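Local coordinates for glycosyl hydrolase family 2, TIM barrel domain protein (Parabacteroides merdae ATCC 43184, PDB 6DXU), which probably hydrolyses beta-D-glucuronides, as a beta-glucuronidase of glycoside hydrolase family 2 from a bacterium of the human gut, at residues 130-135 with 174-179; 110-113 with 118-121; 408-413 with 457-462. All blocks are in the same frame, centred on the assembly; numbering follows the deposited sequence.

The three contacts follow one another along the chain in the order 2, 1, 3. Contact 2 (110-113 with 118-121) joins two facing sheets of the sugar-binding domain. Contact 1 (130-135 with 174-179), its centre about 13 Å from that of contact 2, starts on strand 126-132, the sheet neighbour of strand 118-123, and ends at a sodium site. Contact 3 (408-413 with 457-462) pairs two helices of the TIM barrel domain, about 18 Å from contact 1 and 22 Å from contact 2, centre to centre. M408 of helix 399-416 packs on G133, G134 and I177, so contact 1 lies where the sugar-binding domain meets the barrel.

Contact 1 (130-135 with 174-179); sequences SHVGGY and LEMIPS. With NA (sodium ion), chain O.
At a sodium-binding loop of the sugar-binding domain, V132 and Y135, at the end of edge strand 126-132 and just beyond it, pack against M176 and P178. The two side-chain contacts are light. CG1 of V132 meets the side chain of M176 at its CG, 4.2 Å away. Further along, CE2 of Y135 comes within 4.1 Å of CD of P178, which lies at the edge of the phenol ring, near its plane, and not over a face. The tyrosine is set for this by its first torsion, which puts CG beside the backbone N and anti to the carbonyl carbon (chi1 -51°). Between these two apolar contacts a water makes the polar link: it accepts from N of G134 at 3.0 Å and donates to O of I177 at 2.8 Å. The carbonyls on either side of I177 in sequence serve the metal instead. O of M176 lies 2.4 Å from the sodium ion and O of P178 2.5 Å, while O of D173 and two waters complete the five ligands. The peptide bond before P178 is cis, part of the turn that brings both carbonyls to one ion. Three consecutive carbonyl oxygens of 176-178 are thus divided between metal and water, so that sodium probably fixes the shape of the loop while the bridging water links it to the backbone just beyond strand 126-132.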
ATOM      1  N   SER D 130     -11.868  -5.750  12.529  1.00 20.47           N
ATOM      2  CA  SER D 130     -12.630  -5.689  11.294  1.00 21.13           C
ATOM      3  C   SER D 130     -12.993  -7.104  10.892  1.00 22.72           C
ATOM      4  O   SER D 130     -12.316  -8.070  11.263  1.00 21.62           O
ATOM      5  CB  SER D 130     -11.843  -5.018  10.170  1.00 27.98           C
ATOM      6  OG  SER D 130     -10.758  -5.834   9.791  1.00 34.82           O
ATOM      7  N   HIS D 131     -14.049  -7.215  10.094  1.00 18.53           N
ATOM      8  CA  HIS D 131     -14.540  -8.516   9.681  1.00 17.80           C
ATOM      9  C   HIS D 131     -15.263  -8.360   8.354  1.00 19.54           C
ATOM     10  O   HIS D 131     -15.965  -7.373   8.141  1.00 17.46           O
ATOM     11  CB  HIS D 131     -15.499  -9.097  10.731  1.00 16.36           C
ATOM     12  CG  HIS D 131     -15.941 -10.487  10.415  1.00 19.30           C
ATOM     13  ND1 HIS D 131     -15.134 -11.584  10.631  1.00 22.13           N
ATOM     14  CD2 HIS D 131     -17.075 -10.956   9.849  1.00 17.23           C
ATOM     15  CE1 HIS D 131     -15.772 -12.675  10.239  1.00 22.29           C
ATOM     16  NE2 HIS D 131     -16.947 -12.317   9.750  1.00 17.19           N
ATOM     17  N   VAL D 132     -15.096  -9.331   7.466  1.00 18.47           N
ATOM     18  CA  VAL D 132     -15.848  -9.381   6.215  1.00 19.43           C
ATOM     19  C   VAL D 132     -16.569 -10.716   6.167  1.00 18.71           C
ATOM     20  O   VAL D 132     -15.921 -11.769   6.106  1.00 16.40           O
ATOM     21  CB  VAL D 132     -14.945  -9.213   4.984  1.00 19.72           C
ATOM     22  CG1 VAL D 132     -15.761  -9.450   3.707  1.00 19.08           C
ATOM     23  CG2 VAL D 132     -14.296  -7.824   4.977  1.00 23.47           C
ATOM     24  N   GLY D 133     -17.901 -10.667   6.173  1.00 19.48           N
ATOM     25  CA  GLY D 133     -18.714 -11.864   6.214  1.00 18.48           C
ATOM     26  C   GLY D 133     -19.899 -11.624   7.116  1.00 15.88           C
ATOM     27  O   GLY D 133     -19.727 -11.276   8.286  1.00 18.32           O
ATOM     28  N   GLY D 134     -21.106 -11.774   6.587  1.00 16.61           N
ATOM     29  CA  GLY D 134     -22.269 -11.389   7.352  1.00 18.85           C
ATOM     30  C   GLY D 134     -22.870 -12.454   8.236  1.00 18.73           C
ATOM     31  O   GLY D 134     -23.851 -12.169   8.934  1.00 21.15           O
ATOM     32  N   TYR D 135     -22.318 -13.668   8.246  1.00 16.89           N
ATOM     33  CA  TYR D 135     -23.034 -14.807   8.801  1.00 16.40           C
ATOM     34  C   TYR D 135     -22.222 -15.664   9.750  1.00 19.04           C
ATOM     35  O   TYR D 135     -22.810 -16.518  10.430  1.00 15.98           O
ATOM     36  CB  TYR D 135     -23.588 -15.679   7.658  1.00 20.31           C
ATOM     37  CG  TYR D 135     -24.347 -14.802   6.683  1.00 17.57           C
ATOM     38  CD1 TYR D 135     -25.657 -14.406   6.950  1.00 18.93           C
ATOM     39  CD2 TYR D 135     -23.719 -14.280   5.555  1.00 19.84           C
ATOM     40  CE1 TYR D 135     -26.342 -13.561   6.070  1.00 18.59           C
ATOM     41  CE2 TYR D 135     -24.394 -13.435   4.679  1.00 19.58           C
ATOM     42  CZ  TYR D 135     -25.699 -13.081   4.941  1.00 20.48           C
ATOM     43  OH  TYR D 135     -26.356 -12.245   4.056  1.00 21.25           O
ATOM     44  N   LEU D 174     -19.095  -7.098  -5.948  1.00 18.59           N
ATOM     45  CA  LEU D 174     -18.994  -8.305  -6.761  1.00 19.83           C
ATOM     46  C   LEU D 174     -17.914  -9.256  -6.256  1.00 19.05           C
ATOM     47  O   LEU D 174     -17.969 -10.456  -6.558  1.00 17.94           O
ATOM     48  CB  LEU D 174     -18.710  -7.917  -8.221  1.00 17.35           C
ATOM     49  CG  LEU D 174     -19.890  -7.169  -8.865  1.00 18.32           C
ATOM     50  CD1 LEU D 174     -19.458  -6.527 -10.193  1.00 18.20           C
ATOM     51  CD2 LEU D 174     -21.089  -8.108  -9.057  1.00 17.18           C
ATOM     52  N   GLU D 175     -16.938  -8.747  -5.502  1.00 15.61           N
ATOM     53  CA  GLU D 175     -15.830  -9.554  -4.996  1.00 18.15           C
ATOM     54  C   GLU D 175     -16.074 -10.051  -3.584  1.00 19.71           C
ATOM     55  O   GLU D 175     -15.119 -10.425  -2.895  1.00 20.62           O
ATOM     56  CB  GLU D 175     -14.508  -8.776  -5.055  1.00 18.07           C
ATOM     57  CG  GLU D 175     -14.048  -8.381  -6.475  1.00 22.05           C
ATOM     58  CD  GLU D 175     -13.677  -9.602  -7.320  1.00 27.72           C
ATOM     59  OE1 GLU D 175     -13.422 -10.698  -6.749  1.00 23.63           O
ATOM     60  OE2 GLU D 175     -13.683  -9.478  -8.565  1.00 26.07           O
ATOM     61  N   MET D 176     -17.331 -10.062  -3.146  1.00 18.94           N
ATOM     62  CA  MET D 176     -17.718 -10.543  -1.831  1.00 19.14           C
ATOM     63  C   MET D 176     -18.917 -11.469  -1.993  1.00 20.01           C
ATOM     64  O   MET D 176     -19.810 -11.184  -2.800  1.00 18.17           O
ATOM     65  CB  MET D 176     -18.074  -9.357  -0.907  1.00 20.90           C
ATOM     66  CG  MET D 176     -18.498  -9.746   0.513  1.00 17.30           C
ATOM     67  SD  MET D 176     -19.152  -8.313   1.429  1.00 20.78           S
ATOM     68  CE  MET D 176     -20.795  -8.152   0.693  1.00 21.01           C
ATOM     69  N   ILE D 177     -18.920 -12.590  -1.270  1.00 17.76           N
ATOM     70  CA  ILE D 177     -20.101 -13.454  -1.291  1.00 17.97           C
ATOM     71  C   ILE D 177     -21.004 -13.038  -0.138  1.00 16.68           C
ATOM     72  O   ILE D 177     -20.496 -12.566   0.892  1.00 19.40           O
ATOM     73  CB  ILE D 177     -19.742 -14.945  -1.207  1.00 16.03           C
ATOM     74  CG1 ILE D 177     -19.019 -15.281   0.101  1.00 17.27           C
ATOM     75  CG2 ILE D 177     -18.903 -15.332  -2.417  1.00 15.78           C
ATOM     76  CD1 ILE D 177     -18.876 -16.825   0.361  1.00 18.56           C
ATOM     77  N   PRO D 178     -22.344 -13.158  -0.271  1.00 15.74           N
ATOM     78  CA  PRO D 178     -23.058 -13.665  -1.453  1.00 15.63           C
ATOM     79  C   PRO D 178     -23.193 -12.640  -2.583  1.00 19.87           C
ATOM     80  O   PRO D 178     -22.865 -11.463  -2.416  1.00 18.44           O
ATOM     81  CB  PRO D 178     -24.455 -13.981  -0.905  1.00 18.08           C
ATOM     82  CG  PRO D 178     -24.654 -12.950   0.155  1.00 17.49           C
ATOM     83  CD  PRO D 178     -23.286 -12.765   0.797  1.00 16.83           C
ATOM     84  N   SER D 179     -23.704 -13.117  -3.714  1.00 19.00           N
ATOM     85  CA  SER D 179     -23.935 -12.295  -4.894  1.00 19.23           C
ATOM     86  C   SER D 179     -25.265 -11.561  -4.796  1.00 18.04           C
ATOM     87  O   SER D 179     -26.265 -12.118  -4.324  1.00 16.98           O
ATOM     88  CB  SER D 179     -23.940 -13.184  -6.140  1.00 20.24           C
ATOM     89  OG  SER D 179     -24.450 -12.482  -7.262  1.00 20.41           O
TER
HETATM   90 NA    NA O 904     -21.562  -9.667  -3.550  1.00 21.18          NA
HETATM   91  O   HOH W   1     -21.179 -12.248   3.587  1.00 20.12           O
HETATM   92  O   HOH W   2     -22.502  -9.485  -5.795  1.00 17.62           O
HETATM   93  O   HOH W   3     -22.742  -7.805  -2.682  1.00 19.78           O

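Contact 2 (110-113 with 118-121)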
ATOM      1  N   LEU D 110     -15.591  -8.318  22.823  1.00 16.18           N
ATOM      2  CA  LEU D 110     -16.824  -8.102  22.079  1.00 18.98           C
ATOM      3  C   LEU D 110     -17.045  -9.312  21.192  1.00 20.14           C
ATOM      4  O   LEU D 110     -16.193  -9.639  20.366  1.00 19.78           O
ATOM      5  CB  LEU D 110     -16.748  -6.839  21.224  1.00 18.59           C
ATOM      6  CG  LEU D 110     -16.593  -5.495  21.930  1.00 19.94           C
ATOM      7  CD1 LEU D 110     -16.342  -4.388  20.879  1.00 20.69           C
ATOM      8  CD2 LEU D 110     -17.802  -5.188  22.789  1.00 22.67           C
ATOM      9  N   ASP D 111     -18.180  -9.979  21.369  1.00 19.81           N
ATOM     10  CA  ASP D 111     -18.464 -11.235  20.689  1.00 19.47           C
ATOM     11  C   ASP D 111     -19.660 -11.005  19.778  1.00 17.58           C
ATOM     12  O   ASP D 111     -20.781 -10.810  20.260  1.00 17.99           O
ATOM     13  CB  ASP D 111     -18.732 -12.339  21.719  1.00 23.22           C
ATOM     14  CG  ASP D 111     -19.146 -13.655  21.087  1.00 32.11           C
ATOM     15  OD1 ASP D 111     -18.761 -13.914  19.930  1.00 36.41           O
ATOM     16  OD2 ASP D 111     -19.849 -14.435  21.760  1.00 42.67           O
ATOM     17  N   PHE D 112     -19.424 -11.027  18.467  1.00 18.36           N
ATOM     18  CA  PHE D 112     -20.456 -10.756  17.464  1.00 17.43           C
ATOM     19  C   PHE D 112     -21.074 -12.080  17.024  1.00 18.15           C
ATOM     20  O   PHE D 112     -20.405 -12.887  16.372  1.00 19.13           O
ATOM     21  CB  PHE D 112     -19.856 -10.041  16.249  1.00 18.33           C
ATOM     22  CG  PHE D 112     -19.364  -8.636  16.520  1.00 18.84           C
ATOM     23  CD1 PHE D 112     -18.126  -8.417  17.108  1.00 18.41           C
ATOM     24  CD2 PHE D 112     -20.128  -7.533  16.154  1.00 17.34           C
ATOM     25  CE1 PHE D 112     -17.662  -7.126  17.348  1.00 19.18           C
ATOM     26  CE2 PHE D 112     -19.661  -6.222  16.389  1.00 17.86           C
ATOM     27  CZ  PHE D 112     -18.438  -6.028  16.989  1.00 18.92           C
ATOM     28  N   ASP D 113     -22.362 -12.294  17.339  1.00 21.63           N
ATOM     29  CA  ASP D 113     -23.070 -13.436  16.763  1.00 18.83           C
ATOM     30  C   ASP D 113     -23.136 -13.335  15.245  1.00 20.82           C
ATOM     31  O   ASP D 113     -23.201 -14.359  14.555  1.00 19.25           O
ATOM     32  CB  ASP D 113     -24.495 -13.543  17.323  1.00 17.33           C
ATOM     33  CG  ASP D 113     -24.555 -14.150  18.712  1.00 24.11           C
ATOM     34  OD1 ASP D 113     -23.492 -14.309  19.349  1.00 28.60           O
ATOM     35  OD2 ASP D 113     -25.688 -14.447  19.172  1.00 25.35           O
ATOM     36  N   LYS D 118     -19.520  -6.021   6.004  1.00 16.63           N
ATOM     37  CA  LYS D 118     -18.178  -5.638   6.410  1.00 18.44           C
ATOM     38  C   LYS D 118     -18.307  -4.753   7.639  1.00 20.74           C
ATOM     39  O   LYS D 118     -19.050  -3.764   7.616  1.00 21.80           O
ATOM     40  CB  LYS D 118     -17.455  -4.890   5.291  1.00 17.15           C
ATOM     41  CG  LYS D 118     -17.368  -5.656   3.960  1.00 18.01           C
ATOM     42  CD  LYS D 118     -16.363  -4.971   3.011  1.00 19.69           C
ATOM     43  CE  LYS D 118     -16.346  -5.664   1.645  1.00 22.80           C
ATOM     44  NZ  LYS D 118     -17.482  -5.218   0.770  1.00 24.45           N
ATOM     45  N   THR D 119     -17.602  -5.104   8.707  1.00 17.99           N
ATOM     46  CA  THR D 119     -17.748  -4.399   9.971  1.00 18.80           C
ATOM     47  C   THR D 119     -16.382  -3.916  10.440  1.00 18.66           C
ATOM     48  O   THR D 119     -15.387  -4.628  10.304  1.00 18.91           O
ATOM     49  CB  THR D 119     -18.403  -5.315  11.039  1.00 17.60           C
ATOM     50  OG1 THR D 119     -19.668  -5.785  10.553  1.00 16.37           O
ATOM     51  CG2 THR D 119     -18.613  -4.571  12.357  1.00 16.02           C
ATOM     52  N   ASP D 120     -16.336  -2.691  10.966  1.00 17.81           N
ATOM     53  CA  ASP D 120     -15.132  -2.139  11.568  1.00 18.16           C
ATOM     54  C   ASP D 120     -15.497  -1.596  12.943  1.00 16.57           C
ATOM     55  O   ASP D 120     -16.524  -0.937  13.104  1.00 18.65           O
ATOM     56  CB  ASP D 120     -14.502  -1.047  10.683  1.00 18.24           C
ATOM     57  CG  ASP D 120     -13.899  -1.622   9.416  1.00 25.15           C
ATOM     58  OD1 ASP D 120     -12.757  -2.125   9.475  1.00 24.85           O
ATOM     59  OD2 ASP D 120     -14.590  -1.631   8.380  1.00 25.48           O
ATOM     60  N   VAL D 121     -14.640  -1.861  13.928  1.00 18.44           N
ATOM     61  CA  VAL D 121     -14.948  -1.616  15.328  1.00 17.18           C
ATOM     62  C   VAL D 121     -13.934  -0.638  15.885  1.00 17.22           C
ATOM     63  O   VAL D 121     -12.728  -0.837  15.712  1.00 16.95           O
ATOM     64  CB  VAL D 121     -14.916  -2.934  16.122  1.00 19.28           C
ATOM     65  CG1 VAL D 121     -15.318  -2.712  17.577  1.00 16.39           C
ATOM     66  CG2 VAL D 121     -15.812  -3.931  15.449  1.00 17.47           C
TER
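V121 meets both L110 and F112 across the interior of the sugar-binding domain, using a different methyl for each. Its CB points at the opposite strand, and there the side chain forks. CG1 of V121, anti to the backbone N (chi1 -177°), reaches CD1 of L110 at 3.8 Å. The other methyl, CG2 of V121, lies beside the backbone N and meets the far end of the phenylalanine ring: it is 3.7 Å from CZ of F112 and 4.2 Å from CE1 of the same ring. It approaches the ring obliquely, and the two side chains run past each other in opposite directions. T119, two residues earlier on the same strand, also has its CB on the inner side, but its CG2 comes no nearer than 4.5 Å to CE2 of F112, so of these two residues the valine is the closer neighbour of the ring.

The inward residues alternate along each strand: L110 and F112 on one, T119 and V121 on the other, with L110 opposite V121 and F112 opposite T119. The strand segments run nearly antiparallel, at 171°, yet their axes come no closer than 11.4 Å. This is the spacing of sheets packed face to face, and side chains fill the gap. Neighbouring strands extend the same apolar layer: L164 touches both L110 and V121, I166 and C168 touch T119, and the ring of F112 stacks with that of W138. Strand 107-112 belongs to the four-stranded antiparallel sheet and strand 118-123 to the six-stranded one, the chain crossing between them through a short connection. Such facing antiparallel sheets form the beta-sandwich, the jelly-roll-like sugar-binding domain of family 2 glycoside hydrolases.

Contact 3 (408-413 with 457-462); sequences MLANMI and HRLDDT
I413 and A410, one helical turn apart on helix 399-416, receive L459, the last residue of helix 442-459, and D460, the first beyond it. The close-packed part centres on I413. CG2 of I413, anti to the backbone N, touches CB of D460 at 3.8 Å and CB of L459 at 4.0 Å, one methyl thus resting on both residues where the second helix ends. Beyond it the leucine extends to the side of A410, and CD1 of L459 lies 3.7 Å from CA of A410 and 3.9 Å from its CB. This is the solvent side, though the atoms are just as close: L459 remains solvent-exposed, and A410 is only partly buried, whereas I413 and D460 are buried.

The aspartate offers carbon to the helix and oxygen to its own chain. OD1 of D460 accepts from N of T462 at 3.2 Å, met from above the carboxylate plane, and from OG1 of T462 at 2.7 Å, the carboxylate using the syn lone pair of OD1 for the hydroxyl. The first of these bonds makes an Asx turn just after the helix. OD2 is held in turn by R463 and by NE1 of W425, so both oxygens of this buried group have partners.

W425, on barrel strand 422-429, also touches I413, and A456 of helix 442-459 packs on that isoleucine too. The contact therefore joins two successive outer helices of the TIM barrel, beside the strand that comes between them in the chain.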
ATOM      1  N   MET D 408     -15.060 -18.425   5.534  1.00 16.07           N
ATOM      2  CA  MET D 408     -16.398 -18.667   6.054  1.00 19.90           C
ATOM      3  C   MET D 408     -16.702 -20.154   6.157  1.00 20.14           C
ATOM      4  O   MET D 408     -17.453 -20.564   7.044  1.00 17.71           O
ATOM      5  CB  MET D 408     -17.433 -17.955   5.193  1.00 17.86           C
ATOM      6  CG  MET D 408     -17.304 -16.427   5.272  1.00 16.87           C
ATOM      7  SD  MET D 408     -18.647 -15.560   4.440  1.00 20.20           S
ATOM      8  CE  MET D 408     -19.931 -15.578   5.707  1.00 18.20           C
ATOM      9  N   LEU D 409     -16.157 -20.972   5.255  1.00 19.44           N
ATOM     10  CA  LEU D 409     -16.338 -22.411   5.397  1.00 19.66           C
ATOM     11  C   LEU D 409     -15.646 -22.916   6.653  1.00 20.87           C
ATOM     12  O   LEU D 409     -16.243 -23.649   7.458  1.00 19.48           O
ATOM     13  CB  LEU D 409     -15.815 -23.135   4.154  1.00 19.77           C
ATOM     14  CG  LEU D 409     -15.859 -24.671   4.177  1.00 22.45           C
ATOM     15  CD1 LEU D 409     -17.291 -25.209   4.355  1.00 19.51           C
ATOM     16  CD2 LEU D 409     -15.219 -25.265   2.929  1.00 19.85           C
ATOM     17  N   ALA D 410     -14.384 -22.520   6.844  1.00 17.67           N
ATOM     18  CA  ALA D 410     -13.641 -22.939   8.030  1.00 21.59           C
ATOM     19  C   ALA D 410     -14.310 -22.439   9.301  1.00 19.89           C
ATOM     20  O   ALA D 410     -14.467 -23.195  10.267  1.00 19.30           O
ATOM     21  CB  ALA D 410     -12.189 -22.445   7.948  1.00 19.00           C
ATOM     22  N   ASN D 411     -14.741 -21.172   9.313  1.00 17.75           N
ATOM     23  CA  ASN D 411     -15.395 -20.630  10.498  1.00 16.26           C
ATOM     24  C   ASN D 411     -16.673 -21.403  10.821  1.00 18.43           C
ATOM     25  O   ASN D 411     -16.931 -21.733  11.983  1.00 17.93           O
ATOM     26  CB  ASN D 411     -15.714 -19.141  10.294  1.00 17.75           C
ATOM     27  CG  ASN D 411     -14.496 -18.237  10.474  1.00 22.65           C
ATOM     28  OD1 ASN D 411     -13.431 -18.683  10.910  1.00 21.64           O
ATOM     29  ND2 ASN D 411     -14.652 -16.950  10.128  1.00 19.79           N
ATOM     30  N   MET D 412     -17.481 -21.708   9.802  1.00 17.16           N
ATOM     31  CA  MET D 412     -18.741 -22.407  10.031  1.00 18.42           C
ATOM     32  C   MET D 412     -18.507 -23.790  10.629  1.00 21.32           C
ATOM     33  O   MET D 412     -19.191 -24.200  11.575  1.00 19.56           O
ATOM     34  CB  MET D 412     -19.512 -22.514   8.713  1.00 16.29           C
ATOM     35  CG  MET D 412     -20.804 -23.298   8.823  1.00 17.61           C
ATOM     36  SD  MET D 412     -21.716 -23.288   7.268  1.00 20.45           S
ATOM     37  CE  MET D 412     -20.644 -24.268   6.202  1.00 19.78           C
ATOM     38  N   ILE D 413     -17.553 -24.532  10.070  1.00 18.49           N
ATOM     39  CA  ILE D 413     -17.280 -25.884  10.550  1.00 20.51           C
ATOM     40  C   ILE D 413     -16.699 -25.843  11.955  1.00 19.44           C
ATOM     41  O   ILE D 413     -17.150 -26.570  12.846  1.00 22.64           O
ATOM     42  CB  ILE D 413     -16.346 -26.621   9.576  1.00 19.86           C
ATOM     43  CG1 ILE D 413     -17.069 -26.827   8.241  1.00 19.33           C
ATOM     44  CG2 ILE D 413     -15.884 -27.953  10.199  1.00 21.85           C
ATOM     45  CD1 ILE D 413     -16.199 -27.399   7.138  1.00 23.67           C
ATOM     46  N   HIS D 457     -13.517 -31.793   4.391  1.00 21.99           N
ATOM     47  CA  HIS D 457     -13.133 -33.126   4.849  1.00 21.27           C
ATOM     48  C   HIS D 457     -11.858 -33.096   5.670  1.00 26.38           C
ATOM     49  O   HIS D 457     -11.708 -33.908   6.595  1.00 26.83           O
ATOM     50  CB  HIS D 457     -13.029 -34.077   3.652  1.00 22.60           C
ATOM     51  CG  HIS D 457     -14.359 -34.621   3.229  1.00 30.87           C
ATOM     52  ND1 HIS D 457     -14.970 -35.671   3.884  1.00 38.07           N
ATOM     53  CD2 HIS D 457     -15.248 -34.191   2.301  1.00 29.25           C
ATOM     54  CE1 HIS D 457     -16.154 -35.899   3.340  1.00 31.09           C
ATOM     55  NE2 HIS D 457     -16.345 -35.014   2.379  1.00 26.17           N
ATOM     56  N   ARG D 458     -10.947 -32.161   5.365  1.00 21.39           N
ATOM     57  CA  ARG D 458      -9.765 -31.983   6.196  1.00 25.34           C
ATOM     58  C   ARG D 458     -10.173 -31.535   7.596  1.00 26.90           C
ATOM     59  O   ARG D 458      -9.668 -32.055   8.593  1.00 22.10           O
ATOM     60  CB  ARG D 458      -8.828 -30.954   5.538  1.00 28.10           C
ATOM     61  CG  ARG D 458      -7.424 -31.421   5.146  1.00 41.89           C
ATOM     62  CD  ARG D 458      -6.858 -30.817   3.814  1.00 42.96           C
ATOM     63  NE  ARG D 458      -7.435 -29.558   3.308  1.00 40.81           N
ATOM     64  CZ  ARG D 458      -7.519 -29.262   2.005  1.00 44.21           C
ATOM     65  NH1 ARG D 458      -7.073 -30.141   1.113  1.00 50.31           N
ATOM     66  NH2 ARG D 458      -8.025 -28.099   1.578  1.00 45.75           N
ATOM     67  N   LEU D 459     -11.146 -30.627   7.691  1.00 20.66           N
ATOM     68  CA  LEU D 459     -11.561 -30.108   8.990  1.00 20.05           C
ATOM     69  C   LEU D 459     -12.472 -31.075   9.744  1.00 23.57           C
ATOM     70  O   LEU D 459     -12.412 -31.157  10.975  1.00 24.69           O
ATOM     71  CB  LEU D 459     -12.265 -28.763   8.794  1.00 20.53           C
ATOM     72  CG  LEU D 459     -11.342 -27.618   8.386  1.00 24.19           C
ATOM     73  CD1 LEU D 459     -12.146 -26.367   8.051  1.00 22.52           C
ATOM     74  CD2 LEU D 459     -10.363 -27.360   9.527  1.00 26.59           C
ATOM     75  N   ASP D 460     -13.345 -31.791   9.038  1.00 19.00           N
ATOM     76  CA  ASP D 460     -14.380 -32.579   9.717  1.00 24.48           C
ATOM     77  C   ASP D 460     -14.835 -33.678   8.753  1.00 25.78           C
ATOM     78  O   ASP D 460     -15.788 -33.484   7.998  1.00 27.78           O
ATOM     79  CB  ASP D 460     -15.550 -31.701  10.125  1.00 23.27           C
ATOM     80  CG  ASP D 460     -16.691 -32.493  10.737  1.00 25.62           C
ATOM     81  OD1 ASP D 460     -16.465 -33.636  11.205  1.00 24.40           O
ATOM     82  OD2 ASP D 460     -17.827 -31.969  10.740  1.00 23.91           O
ATOM     83  N   ASP D 461     -14.183 -34.834   8.819  1.00 26.47           N
ATOM     84  CA  ASP D 461     -14.574 -35.903   7.911  1.00 29.06           C
ATOM     85  C   ASP D 461     -15.763 -36.708   8.417  1.00 33.31           C
ATOM     86  O   ASP D 461     -16.088 -37.734   7.811  1.00 32.07           O
ATOM     87  CB  ASP D 461     -13.394 -36.839   7.621  1.00 34.99           C
ATOM     88  CG  ASP D 461     -13.033 -37.721   8.805  1.00 45.62           C
ATOM     89  OD1 ASP D 461     -12.365 -38.756   8.588  1.00 57.53           O
ATOM     90  OD2 ASP D 461     -13.470 -37.422   9.936  1.00 43.87           O
ATOM     91  N   THR D 462     -16.398 -36.303   9.515  1.00 23.39           N
ATOM     92  CA  THR D 462     -17.577 -37.015   9.988  1.00 28.04           C
ATOM     93  C   THR D 462     -18.851 -36.524   9.327  1.00 29.79           C
ATOM     94  O   THR D 462     -19.927 -37.063   9.608  1.00 27.77           O
ATOM     95  CB  THR D 462     -17.746 -36.888  11.510  1.00 30.32           C
ATOM     96  OG1 THR D 462     -18.272 -35.588  11.834  1.00 27.76           O
ATOM     97  CG2 THR D 462     -16.427 -37.124  12.232  1.00 30.42           C
TER